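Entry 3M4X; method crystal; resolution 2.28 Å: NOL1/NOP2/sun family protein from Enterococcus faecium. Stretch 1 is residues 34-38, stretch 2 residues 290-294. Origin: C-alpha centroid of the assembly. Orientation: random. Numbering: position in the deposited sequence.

Stretch 1, residues 34-38: GSVKK
Stretch 2, residues 290-294: DQGEG

Both stretches are loop, without regular helix or strand, and they belong to one chain. They bury 211 Å² between them, both sides summed. In register, Lys 37 CA lies 5.5 Å from Gly 292 CA, and Val 36 CA lies 6.6 Å from Glu 293 CA. Locally, the step from Val 36 to Lys 37 runs roughly against the step from Gly 292 to Glu 293; the stretches as a whole do not run antiparallel.

Gly 34 (phi/psi -79/168) is the first residue after a helix to leave helical angles. It makes no contact with stretch 2. From Ser 35 to Lys 38 the backbone is extended: -99/135, -63/125, -80/142 and -127/142.

Ser 35 has chi1 p (40°). Its OG accepts a weak hydrogen bond from Lys 37 NZ at 3.4 Å, within the stretch. Val 36 is t and points sideways. Its CA sits 3.1 Å from Glu 293 OE1, and its CG2 is 3.9 Å from Glu 293 OE2, a methyl packed beside a carboxylate.

Lys 37 is the centre of the contact. Its backbone N donates to Glu 293 OE1 at 3.0 Å, with an N-H...O angle of 159°. This near-linear bond gives the peptide NH a charged acceptor. Glu 293 (-81/-36) starts sideways, but chi1 m (-68°), chi2 m (-55°) and chi3 119° bring its end nearer.

The Lys 37 side chain points toward stretch 2 and is m, m, t, t. Its CG packs 3.5 Å from Gly 292 CA. Gly 292 has phi/psi 97/-179, where a CB would jam against the preceding carbonyl O. Further out, Lys 37 CE lies 3.6 Å from Gln 291 OE1. Gln 291 (-86/144) is m, m, with chi3 -44°. Lys 38 (m, t, m, t) points away and makes no contact.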

# COMPACT_ATOMS: atom_id res chain seq x y z
N GLY A 34 -2.17 -22.23 17.43
CA GLY A 34 -2.50 -20.83 17.60
C GLY A 34 -3.46 -20.31 16.56
O GLY A 34 -3.73 -20.97 15.56
N SER A 35 -3.98 -19.12 16.80
CA SER A 35 -4.92 -18.49 15.88
C SER A 35 -4.26 -17.47 14.96
O SER A 35 -3.50 -16.63 15.43
CB SER A 35 -5.96 -17.74 16.68
OG SER A 35 -5.34 -17.08 17.77
N VAL A 36 -4.58 -17.52 13.68
CA VAL A 36 -4.17 -16.46 12.76
C VAL A 36 -4.80 -15.13 13.16
O VAL A 36 -6.01 -15.02 13.29
CB VAL A 36 -4.58 -16.77 11.31
CG1 VAL A 36 -4.47 -15.53 10.44
CG2 VAL A 36 -3.75 -17.90 10.76
N LYS A 37 -3.95 -14.12 13.34
CA LYS A 37 -4.38 -12.79 13.76
C LYS A 37 -4.93 -12.00 12.57
O LYS A 37 -4.40 -12.08 11.46
CB LYS A 37 -3.21 -12.02 14.38
CG LYS A 37 -2.37 -12.81 15.37
CD LYS A 37 -3.20 -13.31 16.54
CE LYS A 37 -2.29 -13.87 17.62
NZ LYS A 37 -3.02 -14.72 18.60
N LYS A 38 -5.98 -11.23 12.80
CA LYS A 38 -6.60 -10.47 11.73
C LYS A 38 -6.72 -9.00 12.13
O LYS A 38 -6.99 -8.67 13.29
CB LYS A 38 -7.96 -11.07 11.38
CG LYS A 38 -7.87 -12.55 11.00
CD LYS A 38 -9.23 -13.26 11.01
CE LYS A 38 -9.61 -13.78 12.40
NZ LYS A 38 -10.98 -14.40 12.45
N ASP A 290 5.17 -12.74 20.44
CA ASP A 290 4.65 -11.42 20.11
C ASP A 290 3.28 -11.56 19.48
O ASP A 290 2.76 -12.66 19.34
CB ASP A 290 5.57 -10.73 19.11
CG ASP A 290 7.00 -10.68 19.57
OD1 ASP A 290 7.24 -10.15 20.68
OD2 ASP A 290 7.88 -11.17 18.84
N GLN A 291 2.70 -10.43 19.10
CA GLN A 291 1.42 -10.44 18.40
C GLN A 291 1.66 -10.63 16.91
O GLN A 291 2.64 -10.14 16.36
CB GLN A 291 0.66 -9.15 18.68
CG GLN A 291 0.09 -9.13 20.07
CD GLN A 291 -0.59 -10.44 20.41
OE1 GLN A 291 -1.32 -11.00 19.58
NE2 GLN A 291 -0.33 -10.96 21.61
N GLY A 292 0.77 -11.37 16.25
CA GLY A 292 0.86 -11.53 14.81
C GLY A 292 1.56 -12.79 14.33
O GLY A 292 2.04 -13.60 15.11
N GLU A 293 1.65 -12.90 13.01
CA GLU A 293 2.03 -14.14 12.36
C GLU A 293 3.53 -14.43 12.30
O GLU A 293 3.95 -15.58 12.43
CB GLU A 293 1.42 -14.18 10.96
CG GLU A 293 -0.10 -14.30 11.01
CD GLU A 293 -0.54 -15.50 11.84
OE1 GLU A 293 -1.24 -15.32 12.86
OE2 GLU A 293 -0.16 -16.63 11.47
N GLY A 294 4.33 -13.39 12.13
CA GLY A 294 5.75 -13.58 11.97
C GLY A 294 6.32 -12.69 10.89
O GLY A 294 5.88 -12.73 9.73